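Local coordinates for protein polymerase subunit PA (Dhori virus, PDB 4CGS) that forms the N-terminal domain of an orthomyxovirus polymerase subunit, the domain that corresponds to the cap-snatching domain of its relatives, and is thought to take part in RNA binding, at residues Q78-F82 and D92-G98. Residues are numbered along the deposited sequence; the frame is centred on the assembly and turned at random.
Sequences QNLIF and DLKERKG
Q78 meets the hairpin turn 92-98 with both its backbone and its side chain, and illustrates how the end of a helix can be held by an arginine. Its carbonyl O, at the C-terminus of helix 68-78, accepts end-on from R96 through NH2 (2.8 Å) and NH1 (3.0 Å). Both nitrogens lie in the carbonyl plane, and the oxygen sits close to the guanidinium plane, though the N-H directions are bent. A positive group would probably be favoured at this negative end of the helix dipole. The Q78 side chain, folded back at chi2 (-69°), lays its amide against L93, with OE1 3.7 Å from CD2; a water donates to OE1 and links weakly to R96 NH1. N79, with positive phi, ends the helix in a Schellman motif, and its CB lies at the guanidinium edge, 4.0 Å from R96 NH2. The arginine itself stands on a G1 beta bulge of the antiparallel hairpin joining strands 90-92 and 97-104, where D92 OD1 accepts from the backbone N of K94 and of E95, an Asx turn extended to an Asx motif, and OD2 is held by Y137 OH and a salt bridge to R59. L80 then covers one guanidinium face, CD2 3.4 Å from R96 CZ and above the centre of the group, while CD1 packs on L93 CD2. Last, F82 brings its ring obliquely to the strand, CZ 3.3 Å from G98 N; the side chains of both L80 and F82 also touch L91.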
ATOM      1  N   GLN A  78      -3.523  -6.776  20.095  1.00 13.00           N
ATOM      2  CA  GLN A  78      -4.627  -7.393  19.365  1.00 12.39           C
ATOM      3  C   GLN A  78      -4.559  -8.905  19.305  1.00 11.93           C
ATOM      4  O   GLN A  78      -5.425  -9.555  18.749  1.00 13.93           O
ATOM      5  CB  GLN A  78      -4.735  -6.902  17.922  1.00 13.39           C
ATOM      6  CG  GLN A  78      -5.036  -5.400  17.886  1.00 16.55           C
ATOM      7  CD  GLN A  78      -6.406  -5.067  18.367  1.00 15.45           C
ATOM      8  OE1 GLN A  78      -7.311  -5.909  18.291  1.00 16.65           O
ATOM      9  NE2 GLN A  78      -6.613  -3.848  18.804  1.00 24.02           N
ATOM     10  N   ASN A  79      -3.484  -9.476  19.824  1.00 11.18           N
ATOM     11  CA  ASN A  79      -3.217 -10.905  19.668  1.00 11.62           C
ATOM     12  C   ASN A  79      -3.290 -11.371  18.217  1.00 12.61           C
ATOM     13  O   ASN A  79      -3.861 -12.398  17.941  1.00 12.49           O
ATOM     14  CB  ASN A  79      -4.166 -11.726  20.572  1.00 15.00           C
ATOM     15  CG  ASN A  79      -3.706 -13.162  20.754  1.00 17.58           C
ATOM     16  OD1 ASN A  79      -2.473 -13.453  20.766  1.00 24.01           O
ATOM     17  ND2 ASN A  79      -4.661 -14.080  20.884  1.00 22.56           N
ATOM     18  N   LEU A  80      -2.664 -10.564  17.348  1.00 10.99           N
ATOM     19  CA  LEU A  80      -2.514 -10.887  15.927  1.00 11.62           C
ATOM     20  C   LEU A  80      -1.044 -10.916  15.649  1.00  8.31           C
ATOM     21  O   LEU A  80      -0.377  -9.902  15.525  1.00  9.13           O
ATOM     22  CB  LEU A  80      -3.172  -9.858  15.030  1.00 11.26           C
ATOM     23  CG  LEU A  80      -4.651  -9.811  15.082  1.00 11.59           C
ATOM     24  CD1 LEU A  80      -5.095  -8.501  14.412  1.00 15.13           C
ATOM     25  CD2 LEU A  80      -5.307 -11.049  14.458  1.00 14.93           C
ATOM     26  N   ILE A  81      -0.481 -12.144  15.693  1.00  9.90           N
ATOM     27  CA  ILE A  81       0.976 -12.347  15.722  1.00  9.43           C
ATOM     28  C   ILE A  81       1.398 -13.046  14.430  1.00  7.47           C
ATOM     29  O   ILE A  81       0.691 -13.928  13.895  1.00  8.47           O
ATOM     30  CB  ILE A  81       1.383 -13.249  16.899  1.00 11.20           C
ATOM     31  CG1 ILE A  81       0.684 -12.819  18.234  1.00 13.38           C
ATOM     32  CG2 ILE A  81       2.931 -13.216  17.046  1.00 13.55           C
ATOM     33  CD1 ILE A  81       0.903 -11.382  18.686  1.00 14.24           C
ATOM     34  N   PHE A  82       2.510 -12.618  13.876  1.00  8.12           N
ATOM     35  CA  PHE A  82       3.019 -13.082  12.558  1.00  8.16           C
ATOM     36  C   PHE A  82       4.509 -13.357  12.666  1.00  8.38           C
ATOM     37  O   PHE A  82       5.130 -12.963  13.608  1.00  8.27           O
ATOM     38  CB  PHE A  82       2.796 -12.008  11.529  1.00  7.81           C
ATOM     39  CG  PHE A  82       1.342 -11.599  11.399  1.00  8.32           C
ATOM     40  CD1 PHE A  82       0.803 -10.657  12.299  1.00  7.10           C
ATOM     41  CD2 PHE A  82       0.460 -12.277  10.528  1.00  9.42           C
ATOM     42  CE1 PHE A  82      -0.524 -10.313  12.266  1.00  9.34           C
ATOM     43  CE2 PHE A  82      -0.843 -11.845  10.493  1.00 10.89           C
ATOM     44  CZ  PHE A  82      -1.317 -10.914  11.395  1.00  9.54           C
ATOM     45  N   ASP A  92      -6.192  -6.241  10.063  1.00  6.91           N
ATOM     46  CA  ASP A  92      -7.597  -6.232   9.800  1.00  6.81           C
ATOM     47  C   ASP A  92      -8.256  -6.841  11.046  1.00  6.98           C
ATOM     48  O   ASP A  92      -8.147  -8.050  11.281  1.00  8.24           O
ATOM     49  CB  ASP A  92      -7.882  -7.073   8.578  1.00  7.57           C
ATOM     50  CG  ASP A  92      -9.352  -7.181   8.254  1.00  9.08           C
ATOM     51  OD1 ASP A  92     -10.221  -6.883   9.080  1.00  9.08           O
ATOM     52  OD2 ASP A  92      -9.668  -7.591   7.091  1.00  9.97           O
ATOM     53  N   LEU A  93      -8.869  -5.994  11.870  1.00  7.85           N
ATOM     54  CA  LEU A  93      -9.409  -6.442  13.147  1.00  8.45           C
ATOM     55  C   LEU A  93     -10.747  -7.187  12.995  1.00  8.81           C
ATOM     56  O   LEU A  93     -11.241  -7.887  13.929  1.00 10.70           O
ATOM     57  CB  LEU A  93      -9.545  -5.256  14.072  1.00  7.80           C
ATOM     58  CG  LEU A  93      -8.291  -4.392  14.283  1.00  8.98           C
ATOM     59  CD1 LEU A  93      -8.527  -3.299  15.324  1.00 11.39           C
ATOM     60  CD2 LEU A  93      -7.138  -5.313  14.689  1.00 10.25           C
ATOM     61  N   LYS A  94     -11.376  -7.057  11.842  1.00  9.15           N
ATOM     62  CA  LYS A  94     -12.654  -7.809  11.549  1.00 10.15           C
ATOM     63  C   LYS A  94     -12.318  -9.215  11.203  1.00 11.49           C
ATOM     64  O   LYS A  94     -12.854 -10.154  11.836  1.00 12.51           O
ATOM     65  CB  LYS A  94     -13.441  -7.096  10.475  1.00 10.04           C
ATOM     66  CG  LYS A  94     -14.646  -7.872  10.041  1.00 11.43           C
ATOM     67  CD  LYS A  94     -15.273  -7.199   8.837  1.00 16.00           C
ATOM     68  CE  LYS A  94     -16.466  -7.963   8.315  1.00 21.11           C
ATOM     69  NZ  LYS A  94     -16.902  -7.307   7.070  1.00 29.31           N
ATOM     70  N   GLU A  95     -11.480  -9.389  10.218  1.00 11.31           N
ATOM     71  CA  GLU A  95     -11.118 -10.718   9.700  1.00 11.92           C
ATOM     72  C   GLU A  95     -10.003 -11.391  10.517  1.00 11.93           C
ATOM     73  O   GLU A  95      -9.774 -12.607  10.357  1.00 13.44           O
ATOM     74  CB  GLU A  95     -10.757 -10.639   8.207  1.00 13.93           C
ATOM     75  CG  GLU A  95     -11.916 -10.181   7.342  1.00 15.03           C
ATOM     76  CD  GLU A  95     -13.121 -11.065   7.410  1.00 18.28           C
ATOM     77  OE1 GLU A  95     -12.939 -12.251   7.697  1.00 23.91           O
ATOM     78  OE2 GLU A  95     -14.227 -10.549   7.161  1.00 21.34           O
ATOM     79  N   ARG A  96      -9.315 -10.629  11.383  1.00  9.69           N
ATOM     80  CA  ARG A  96      -8.212 -11.165  12.192  1.00 10.78           C
ATOM     81  C   ARG A  96      -7.096 -11.635  11.234  1.00 10.77           C
ATOM     82  O   ARG A  96      -6.629 -12.766  11.337  1.00 11.14           O
ATOM     83  CB  ARG A  96      -8.660 -12.284  13.142  1.00 14.08           C
ATOM     84  CG  ARG A  96      -9.872 -11.926  13.971  1.00 17.42           C
ATOM     85  CD  ARG A  96      -9.425 -10.972  15.099  1.00 17.25           C
ATOM     86  NE  ARG A  96      -8.382 -11.628  15.926  1.00 22.33           N
ATOM     87  CZ  ARG A  96      -7.666 -11.024  16.859  1.00 19.17           C
ATOM     88  NH1 ARG A  96      -7.840  -9.746  17.058  1.00 18.12           N
ATOM     89  NH2 ARG A  96      -6.674 -11.691  17.502  1.00 17.26           N
ATOM     90  N   LYS A  97      -6.663 -10.718  10.381  1.00 11.04           N
ATOM     91  CA  LYS A  97      -5.654 -11.020   9.369  1.00 10.66           C
ATOM     92  C   LYS A  97      -4.608  -9.893   9.384  1.00  8.20           C
ATOM     93  O   LYS A  97      -4.963  -8.729   9.696  1.00  8.94           O
ATOM     94  CB  LYS A  97      -6.243 -11.070   7.969  1.00 13.41           C
ATOM     95  CG  LYS A  97      -7.377 -12.023   7.673  1.00 18.06           C
ATOM     96  CD  LYS A  97      -6.958 -13.434   7.466  1.00 17.65           C
ATOM     97  CE  LYS A  97      -8.108 -14.386   7.283  1.00 19.98           C
ATOM     98  NZ  LYS A  97      -7.643 -15.781   7.291  1.00 26.28           N
ATOM     99  N   GLY A  98      -3.397 -10.226   8.963  1.00  6.85           N
ATOM    100  CA  GLY A  98      -2.404  -9.258   8.639  1.00  8.02           C
ATOM    101  C   GLY A  98      -2.443  -9.046   7.138  1.00  6.34           C
ATOM    102  O   GLY A  98      -2.442 -10.024   6.389  1.00  7.42           O
TER
HETATM  103  O   HOH W   1      -8.175  -7.972  19.826  1.00 28.20           O